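Long-range contacts in 361aa long hypothetical D-aminopeptidase (Pyrococcus horikoshii, PDB 2DRH), which probably acts as an aminopeptidase, perhaps on peptides with D-amino acids, and belongs to peptidase family S58: residues I62-V67 / N119-V124; S139-I144 / G175-E180; K198-A203 / A245-L250. All blocks are in the same frame, centred on the assembly; numbering follows the deposited sequence.

Contact 1 of 3, residues I62-V67 / N119-V124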
loop_
_atom_site.group_PDB
_atom_site.type_symbol
_atom_site.label_atom_id
_atom_site.label_comp_id
_atom_site.label_asym_id
_atom_site.label_seq_id
_atom_site.Cartn_x
_atom_site.Cartn_y
_atom_site.Cartn_z
ATOM N N ILE A 62 -9.564 -24.214 -11.106
ATOM C CA ILE A 62 -8.805 -23.080 -10.579
ATOM C C ILE A 62 -9.032 -22.809 -9.091
ATOM O O ILE A 62 -8.129 -22.352 -8.397
ATOM C CB ILE A 62 -9.111 -21.813 -11.401
ATOM C CG1 ILE A 62 -8.979 -22.142 -12.890
ATOM C CG2 ILE A 62 -8.133 -20.705 -11.043
ATOM C CD1 ILE A 62 -9.480 -21.062 -13.810
ATOM N N TYR A 63 -10.227 -23.101 -8.598
ATOM C CA TYR A 63 -10.532 -22.892 -7.182
ATOM C C TYR A 63 -9.829 -23.902 -6.259
ATOM O O TYR A 63 -9.280 -23.536 -5.209
ATOM C CB TYR A 63 -12.040 -22.987 -6.962
ATOM C CG TYR A 63 -12.467 -22.746 -5.535
ATOM C CD1 TYR A 63 -12.456 -21.458 -4.989
ATOM C CD2 TYR A 63 -12.897 -23.799 -4.733
ATOM C CE1 TYR A 63 -12.872 -21.230 -3.677
ATOM C CE2 TYR A 63 -13.316 -23.581 -3.419
ATOM C CZ TYR A 63 -13.303 -22.290 -2.900
ATOM O OH TYR A 63 -13.751 -22.071 -1.617
ATOM N N LYS A 64 -9.863 -25.179 -6.641
ATOM C CA LYS A 64 -9.232 -26.222 -5.840
ATOM C C LYS A 64 -7.727 -26.212 -6.053
ATOM O O LYS A 64 -6.965 -26.597 -5.168
ATOM C CB LYS A 64 -9.828 -27.593 -6.190
ATOM C CG LYS A 64 -11.303 -27.700 -5.840
ATOM C CD LYS A 64 -11.522 -27.545 -4.340
ATOM C CE LYS A 64 -13.001 -27.410 -3.996
ATOM N NZ LYS A 64 -13.821 -28.519 -4.562
ATOM N N GLU A 65 -7.302 -25.777 -7.234
ATOM C CA GLU A 65 -5.880 -25.679 -7.534
ATOM C C GLU A 65 -5.595 -24.254 -7.965
ATOM O O GLU A 65 -5.684 -23.906 -9.145
ATOM C CB GLU A 65 -5.471 -26.681 -8.620
ATOM C CG GLU A 65 -5.534 -28.112 -8.120
ATOM C CD GLU A 65 -4.797 -29.085 -9.010
ATOM O OE1 GLU A 65 -5.188 -29.221 -10.190
ATOM O OE2 GLU A 65 -3.829 -29.712 -8.517
ATOM N N LYS A 66 -5.255 -23.436 -6.976
ATOM C CA LYS A 66 -4.974 -22.016 -7.171
ATOM C C LYS A 66 -3.572 -21.734 -7.717
ATOM O O LYS A 66 -2.670 -22.578 -7.637
ATOM C CB LYS A 66 -5.148 -21.295 -5.832
ATOM C CG LYS A 66 -6.524 -21.448 -5.197
ATOM C CD LYS A 66 -6.410 -21.426 -3.679
ATOM C CE LYS A 66 -7.667 -20.920 -2.997
ATOM N NZ LYS A 66 -8.916 -21.627 -3.401
ATOM N N VAL A 67 -3.390 -20.548 -8.287
ATOM C CA VAL A 67 -2.078 -20.163 -8.790
ATOM C C VAL A 67 -1.654 -18.932 -7.999
ATOM O O VAL A 67 -2.502 -18.140 -7.585
ATOM C CB VAL A 67 -2.094 -19.809 -10.307
ATOM C CG1 VAL A 67 -2.504 -21.034 -11.130
ATOM C CG2 VAL A 67 -3.038 -18.646 -10.575
ATOM N N ASN A 119 -17.939 -26.665 -8.115
ATOM C CA ASN A 119 -17.579 -26.885 -6.715
ATOM C C ASN A 119 -18.808 -26.808 -5.817
ATOM O O ASN A 119 -19.234 -25.718 -5.431
ATOM C CB ASN A 119 -16.569 -25.826 -6.274
ATOM C CG ASN A 119 -15.341 -25.781 -7.159
ATOM O OD1 ASN A 119 -14.384 -26.511 -6.943
ATOM N ND2 ASN A 119 -15.370 -24.923 -8.167
ATOM N N GLU A 120 -19.366 -27.963 -5.470
ATOM C CA GLU A 120 -20.555 -28.017 -4.626
ATOM C C GLU A 120 -20.265 -27.877 -3.138
ATOM O O GLU A 120 -21.195 -27.800 -2.331
ATOM C CB GLU A 120 -21.304 -29.330 -4.853
ATOM C CG GLU A 120 -21.899 -29.489 -6.230
ATOM C CD GLU A 120 -22.424 -30.888 -6.456
ATOM O OE1 GLU A 120 -21.619 -31.840 -6.338
ATOM O OE2 GLU A 120 -23.633 -31.036 -6.746
ATOM N N ASP A 121 -18.987 -27.860 -2.768
ATOM C CA ASP A 121 -18.626 -27.729 -1.365
ATOM C C ASP A 121 -18.568 -26.266 -0.923
ATOM O O ASP A 121 -18.584 -25.966 0.268
ATOM C CB ASP A 121 -17.293 -28.440 -1.093
ATOM C CG ASP A 121 -16.199 -28.029 -2.055
ATOM O OD1 ASP A 121 -16.500 -27.785 -3.240
ATOM O OD2 ASP A 121 -15.025 -27.967 -1.634
ATOM N N ILE A 122 -18.515 -25.357 -1.887
ATOM C CA ILE A 122 -18.472 -23.929 -1.582
ATOM C C ILE A 122 -19.788 -23.507 -0.926
ATOM O O ILE A 122 -20.861 -23.801 -1.441
ATOM C CB ILE A 122 -18.243 -23.100 -2.869
ATOM C CG1 ILE A 122 -16.836 -23.374 -3.412
ATOM C CG2 ILE A 122 -18.441 -21.613 -2.590
ATOM C CD1 ILE A 122 -16.486 -22.591 -4.675
ATOM N N GLY A 123 -19.701 -22.840 0.221
ATOM C CA GLY A 123 -20.899 -22.390 0.912
ATOM C C GLY A 123 -21.547 -23.437 1.805
ATOM O O GLY A 123 -22.576 -23.173 2.434
ATOM N N VAL A 124 -20.948 -24.625 1.871
ATOM C CA VAL A 124 -21.489 -25.707 2.688
ATOM C C VAL A 124 -20.437 -26.306 3.634
ATOM O O VAL A 124 -20.555 -26.190 4.852
ATOM C CB VAL A 124 -22.060 -26.842 1.798
ATOM C CG1 VAL A 124 -22.866 -27.820 2.638
ATOM C CG2 VAL A 124 -22.912 -26.259 0.700
#
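A salt bridge and a CH-pi contact, side by side, join the turn that leads into strand 65-73 of the mixed sheet to the loop that follows helix 104-118. Lys64, its chain bent at chi2 and chi4, meets two acceptors tip to tip. Lys64 NZ gives one bond to Asn119 OD1 at 3.2 Å, on a lone pair in the amide plane, and a salt bridge to Asp121 OD1 at 3.1 Å, approached from above the carboxylate plane. Tyr63 has CG anti to its backbone N (chi1 -178°), which sends the ring toward Ile122. Ile122 CD1 sits over one face, 3.6 Å from the centroid of the Tyr63 ring and 15° off the normal, while Ile122 CG1 touches Tyr63 CE2 at 3.5 Å.

Further out, the amide of Asn119 is held at both ends, OD1 by Asn61 ND2 and ND2 by Ile115 O. Asp121 OD2 is tied to Tyr293 OH, and the Tyr63 hydroxyl to Ser128 O. Arg145 of the second subunit binds the carbonyl oxygens of Asn119 and Ile122, so the loop also faces a subunit interface. On the opposite face of the Tyr63 ring stands Lys66 NZ, which donates to Tyr63 O at 2.7 Å in the carbonyl plane.

Contact 2 of 3, residues S139-I144 / G175-E180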
loop_
_atom_site.group_PDB
_atom_site.type_symbol
_atom_site.label_atom_id
_atom_site.label_comp_id
_atom_site.label_asym_id
_atom_site.label_seq_id
_atom_site.Cartn_x
_atom_site.Cartn_y
_atom_site.Cartn_z
ATOM N N SER A 139 -18.552 2.914 -23.381
ATOM C CA SER A 139 -19.659 3.828 -23.658
ATOM C C SER A 139 -19.611 4.598 -24.975
ATOM O O SER A 139 -20.655 4.880 -25.562
ATOM C CB SER A 139 -19.818 4.821 -22.507
ATOM O OG SER A 139 -18.692 5.664 -22.434
ATOM N N TYR A 140 -18.421 4.947 -25.452
ATOM C CA TYR A 140 -18.338 5.701 -26.703
ATOM C C TYR A 140 -19.032 4.981 -27.855
ATOM O O TYR A 140 -19.684 5.610 -28.687
ATOM C CB TYR A 140 -16.883 5.982 -27.085
ATOM C CG TYR A 140 -16.757 6.978 -28.217
ATOM C CD1 TYR A 140 -17.075 8.328 -28.026
ATOM C CD2 TYR A 140 -16.360 6.569 -29.489
ATOM C CE1 TYR A 140 -17.000 9.244 -29.079
ATOM C CE2 TYR A 140 -16.281 7.473 -30.547
ATOM C CZ TYR A 140 -16.603 8.810 -30.335
ATOM O OH TYR A 140 -16.515 9.700 -31.382
ATOM N N LEU A 141 -18.902 3.659 -27.902
ATOM C CA LEU A 141 -19.528 2.881 -28.964
ATOM C C LEU A 141 -20.662 1.993 -28.457
ATOM O O LEU A 141 -21.524 1.576 -29.227
ATOM C CB LEU A 141 -18.477 2.003 -29.658
ATOM C CG LEU A 141 -17.351 2.704 -30.432
ATOM C CD1 LEU A 141 -16.337 1.672 -30.916
ATOM C CD2 LEU A 141 -17.936 3.465 -31.612
ATOM N N ASN A 142 -20.677 1.716 -27.160
ATOM C CA ASN A 142 -21.693 0.823 -26.614
ATOM C C ASN A 142 -22.743 1.432 -25.699
ATOM O O ASN A 142 -22.480 2.393 -24.978
ATOM C CB ASN A 142 -21.003 -0.333 -25.879
ATOM C CG ASN A 142 -21.986 -1.297 -25.246
ATOM O OD1 ASN A 142 -22.882 -1.815 -25.912
ATOM N ND2 ASN A 142 -21.821 -1.549 -23.951
ATOM N N ASP A 143 -23.944 0.859 -25.751
ATOM C CA ASP A 143 -25.037 1.277 -24.890
ATOM C C ASP A 143 -24.724 0.599 -23.563
ATOM O O ASP A 143 -25.312 -0.427 -23.213
ATOM C CB ASP A 143 -26.388 0.779 -25.426
ATOM C CG ASP A 143 -27.502 0.887 -24.390
ATOM O OD1 ASP A 143 -27.589 1.940 -23.720
ATOM O OD2 ASP A 143 -28.294 -0.074 -24.245
ATOM N N ILE A 144 -23.779 1.174 -22.834
ATOM C CA ILE A 144 -23.360 0.613 -21.558
ATOM C C ILE A 144 -24.452 0.622 -20.483
ATOM O O ILE A 144 -24.522 -0.286 -19.662
ATOM C CB ILE A 144 -22.095 1.342 -21.052
ATOM C CG1 ILE A 144 -21.388 0.483 -20.003
ATOM C CG2 ILE A 144 -22.461 2.721 -20.500
ATOM C CD1 ILE A 144 -19.965 0.925 -19.735
ATOM N N GLY A 175 -16.290 -3.155 -28.119
ATOM C CA GLY A 175 -16.554 -1.738 -28.334
ATOM C C GLY A 175 -15.589 -0.730 -27.732
ATOM O O GLY A 175 -15.975 0.415 -27.485
ATOM N N MET A 176 -14.338 -1.134 -27.513
ATOM C CA MET A 176 -13.323 -0.257 -26.923
ATOM C C MET A 176 -12.625 0.697 -27.902
ATOM O O MET A 176 -12.598 0.466 -29.115
ATOM C CB MET A 176 -12.261 -1.099 -26.209
ATOM C CG MET A 176 -12.798 -1.964 -25.069
ATOM S SD MET A 176 -13.572 -1.028 -23.717
ATOM C CE MET A 176 -14.848 -2.168 -23.196
ATOM N N SER A 177 -12.057 1.767 -27.353
ATOM C CA SER A 177 -11.350 2.783 -28.127
ATOM C C SER A 177 -9.953 2.993 -27.554
ATOM O O SER A 177 -9.783 3.043 -26.341
ATOM C CB SER A 177 -12.102 4.121 -28.064
ATOM O OG SER A 177 -13.426 3.988 -28.525
ATOM N N ALA A 178 -8.959 3.129 -28.427
ATOM C CA ALA A 178 -7.582 3.357 -27.998
ATOM C C ALA A 178 -6.917 4.364 -28.933
ATOM O O ALA A 178 -6.847 4.140 -30.146
ATOM C CB ALA A 178 -6.803 2.046 -28.003
ATOM N N PHE A 179 -6.444 5.475 -28.371
ATOM C CA PHE A 179 -5.789 6.514 -29.163
ATOM C C PHE A 179 -6.725 7.028 -30.250
ATOM O O PHE A 179 -6.285 7.475 -31.307
ATOM C CB PHE A 179 -4.511 5.959 -29.801
ATOM C CG PHE A 179 -3.483 5.526 -28.802
ATOM C CD1 PHE A 179 -2.768 6.470 -28.064
ATOM C CD2 PHE A 179 -3.251 4.173 -28.567
ATOM C CE1 PHE A 179 -1.839 6.071 -27.105
ATOM C CE2 PHE A 179 -2.325 3.765 -27.610
ATOM C CZ PHE A 179 -1.618 4.715 -26.878
ATOM N N GLU A 180 -8.021 6.952 -29.975
ATOM C CA GLU A 180 -9.048 7.399 -30.904
ATOM C C GLU A 180 -9.081 6.615 -32.209
ATOM O O GLU A 180 -9.501 7.110 -33.253
ATOM C CB GLU A 180 -8.933 8.909 -31.139
ATOM C CG GLU A 180 -9.169 9.665 -29.847
ATOM C CD GLU A 180 -9.075 11.169 -29.989
ATOM O OE1 GLU A 180 -9.987 11.777 -30.591
ATOM O OE2 GLU A 180 -8.084 11.736 -29.491
#
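Leu141 holds CG anti to its carbonyl carbon (chi1 -65°), which lays the side chain along the backbone of Gly175; Tyr140, with CG anti to the backbone N (chi1 -169°), swings its ring toward Ser177, whose OG stands anti to its own carbonyl carbon (chi1 -57°). The main contact is Leu141 against a peptide oxygen: its CB and its CD1 each lie 3.7 Å from Gly175 O, so the side chain lies along that oxygen from CB to CD1. The chains run close here, with Leu141 CA 5.5 Å from Gly175 CA, and a CB modelled at Gly175 would point at the partner segment and lie 3.8 Å from Asn142 CB. No hydrogen bond crosses between the segments.

Residues 177-178 form the first strand of a two-stranded antiparallel hairpin with 181-182, and Phe179 and Glu180 at its tip both take left-handed helical backbone angles, as in type I' turns. On the facing loop, Asp143 centres an inverse gamma turn with a weak bond from Ile144 N to Asn142 O, and its carboxylate is held by His148 and Gly44 N. Tyr140 CD2 approaches Ser177 OG obliquely at 4.0 Å, and that hydroxyl is hydrogen-bonded to Arg341 NE.

Contact 3 of 3, residues K198-A203 / A245-L250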
loop_
_atom_site.group_PDB
_atom_site.type_symbol
_atom_site.label_atom_id
_atom_site.label_comp_id
_atom_site.label_asym_id
_atom_site.label_seq_id
_atom_site.Cartn_x
_atom_site.Cartn_y
_atom_site.Cartn_z
ATOM N N LYS A 198 14.666 -21.914 -19.894
ATOM C CA LYS A 198 13.771 -21.093 -20.686
ATOM C C LYS A 198 12.468 -20.841 -19.944
ATOM O O LYS A 198 11.883 -21.753 -19.359
ATOM C CB LYS A 198 13.472 -21.768 -22.028
ATOM C CG LYS A 198 14.658 -21.833 -22.981
ATOM C CD LYS A 198 14.277 -22.544 -24.274
ATOM C CE LYS A 198 15.437 -22.584 -25.259
ATOM N NZ LYS A 198 15.888 -21.214 -25.638
ATOM N N TYR A 199 12.028 -19.591 -19.957
ATOM C CA TYR A 199 10.776 -19.215 -19.311
ATOM C C TYR A 199 10.016 -18.328 -20.290
ATOM O O TYR A 199 10.616 -17.552 -21.038
ATOM C CB TYR A 199 11.031 -18.447 -18.011
ATOM C CG TYR A 199 11.706 -19.244 -16.917
ATOM C CD1 TYR A 199 11.039 -20.283 -16.269
ATOM C CD2 TYR A 199 13.012 -18.949 -16.519
ATOM C CE1 TYR A 199 11.654 -21.006 -15.248
ATOM C CE2 TYR A 199 13.633 -19.666 -15.505
ATOM C CZ TYR A 199 12.950 -20.691 -14.871
ATOM O OH TYR A 199 13.555 -21.387 -13.843
ATOM N N THR A 200 8.696 -18.447 -20.280
ATOM C CA THR A 200 7.858 -17.655 -21.164
ATOM C C THR A 200 7.053 -16.617 -20.383
ATOM O O THR A 200 6.561 -16.891 -19.280
ATOM C CB THR A 200 6.865 -18.554 -21.919
ATOM O OG1 THR A 200 7.583 -19.578 -22.622
ATOM C CG2 THR A 200 6.049 -17.738 -22.905
ATOM N N VAL A 201 6.931 -15.428 -20.960
ATOM C CA VAL A 201 6.146 -14.351 -20.367
ATOM C C VAL A 201 5.125 -13.929 -21.415
ATOM O O VAL A 201 5.494 -13.416 -22.471
ATOM C CB VAL A 201 7.006 -13.121 -20.017
ATOM C CG1 VAL A 201 6.094 -11.956 -19.603
ATOM C CG2 VAL A 201 7.973 -13.465 -18.886
ATOM N N GLY A 202 3.849 -14.161 -21.130
ATOM C CA GLY A 202 2.808 -13.785 -22.068
ATOM C C GLY A 202 1.957 -12.625 -21.576
ATOM O O GLY A 202 1.855 -12.381 -20.372
ATOM N N ALA A 203 1.331 -11.912 -22.505
ATOM C CA ALA A 203 0.494 -10.783 -22.127
ATOM C C ALA A 203 -0.753 -10.637 -22.975
ATOM O O ALA A 203 -0.723 -10.824 -24.184
ATOM C CB ALA A 203 1.296 -9.489 -22.185
ATOM N N ALA A 245 1.022 -13.452 -17.663
ATOM C CA ALA A 245 1.151 -14.856 -17.289
ATOM C C ALA A 245 2.590 -15.288 -17.540
ATOM O O ALA A 245 3.236 -14.807 -18.475
ATOM C CB ALA A 245 0.195 -15.717 -18.110
ATOM N N THR A 246 3.091 -16.187 -16.697
ATOM C CA THR A 246 4.447 -16.703 -16.840
ATOM C C THR A 246 4.552 -18.090 -16.229
ATOM O O THR A 246 3.776 -18.446 -15.341
ATOM C CB THR A 246 5.495 -15.796 -16.150
ATOM O OG1 THR A 246 6.807 -16.340 -16.359
ATOM C CG2 THR A 246 5.235 -15.707 -14.648
ATOM N N ASP A 247 5.506 -18.874 -16.716
ATOM C CA ASP A 247 5.717 -20.215 -16.193
ATOM C C ASP A 247 6.933 -20.208 -15.264
ATOM O O ASP A 247 7.416 -21.254 -14.834
ATOM C CB ASP A 247 5.901 -21.211 -17.346
ATOM C CG ASP A 247 7.119 -20.907 -18.213
ATOM O OD1 ASP A 247 7.591 -19.752 -18.223
ATOM O OD2 ASP A 247 7.594 -21.834 -18.906
ATOM N N ALA A 248 7.422 -19.013 -14.953
ATOM C CA ALA A 248 8.564 -18.872 -14.063
ATOM C C ALA A 248 8.080 -18.945 -12.615
ATOM O O ALA A 248 7.064 -18.347 -12.264
ATOM C CB ALA A 248 9.267 -17.537 -14.316
ATOM N N PRO A 249 8.788 -19.702 -11.760
ATOM C CA PRO A 249 8.389 -19.819 -10.354
ATOM C C PRO A 249 8.627 -18.501 -9.616
ATOM O O PRO A 249 9.753 -18.009 -9.558
ATOM C CB PRO A 249 9.275 -20.951 -9.838
ATOM C CG PRO A 249 10.522 -20.784 -10.647
ATOM C CD PRO A 249 9.967 -20.541 -12.040
ATOM N N LEU A 250 7.559 -17.936 -9.063
ATOM C CA LEU A 250 7.634 -16.655 -8.348
ATOM C C LEU A 250 6.602 -16.576 -7.228
ATOM O O LEU A 250 5.468 -17.017 -7.389
ATOM C CB LEU A 250 7.383 -15.506 -9.316
ATOM C CG LEU A 250 8.268 -15.345 -10.552
ATOM C CD1 LEU A 250 7.556 -14.437 -11.560
ATOM C CD2 LEU A 250 9.620 -14.778 -10.167
HETATM O O HOH W 1 8.969 -21.702 -21.088
#
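The ring of Tyr199 lies against Ala248, whose CB stands over one face, 4.2 Å from the centroid of the Tyr199 ring and 28° off its normal. Pro249 crosses the ring at about a right angle, its CD 3.7 Å from Tyr199 CE1, and Val297 of the third subunit packs on both Tyr199 and Pro249. At the edge of the same ring, near its plane, is Asp247 OD1.

That carboxylate does the work of a backbone acceptor. With CG in the crowded position between backbone N and carbonyl carbon, Asp247 folds back, and OD1 takes the N-H of Thr200 at 2.7 Å, a fairly straight bond that meets the oxygen from above the carboxylate plane. OD2 receives a 2.6 Å bond from a water that also contacts Thr200 OG1. An alanine here would probably leave the Thr200 N-H without this acceptor and the water without its shortest anchor, loosening this end of the strand pair.

Thr200 O accepts from Thr246 OG1 at 3.0 Å, the donor lying above the carbonyl plane, and weakly from Asp247 N. While its hydroxyl donates to Thr200 O, Thr246 OG1 also accepts from Ala248 N at 3.1 Å, an ST turn that bends the chain as strand 240-246 ends. Beside it, Val201 and Thr246 point the same way as a non-hydrogen-bonded pair, Val201 resting on Leu311 and Thr315 of helix 309-328. One step further, Gly202 and Ala245 form the regular hydrogen-bonded pair, with Gly202 N to Ala245 O at 2.8 Å and Ala245 N to Gly202 O at 3.0 Å. The whole is an antiparallel ladder at whose end side chains take over most of the bonding, set in a mixed sheet covered by helix 309-328, consistent with the four-layer alpha-beta-beta-alpha fold of the DmpA-like peptidases.

Overall arrangement
The three contacts follow one another along the chain and none touches another. Contacts 1 and 3 come closest, with nearest atoms about 7 Å apart and centres about 25 Å apart, and both reach the large mixed sheet, one through strand 65-73, the other through strands 198-207 and 240-246. Contact 2 stands apart, its centre about 35 Å from that of contact 1 and about 31 Å from that of contact 3, across the chain's centre from the latter. Contacts 1 and 2 both reach the second subunit, whereas contact 3 meets the third. No active-site residue is assigned here; strand 240-246, which enters contact 3, begins just after the unmodelled residues 234-238.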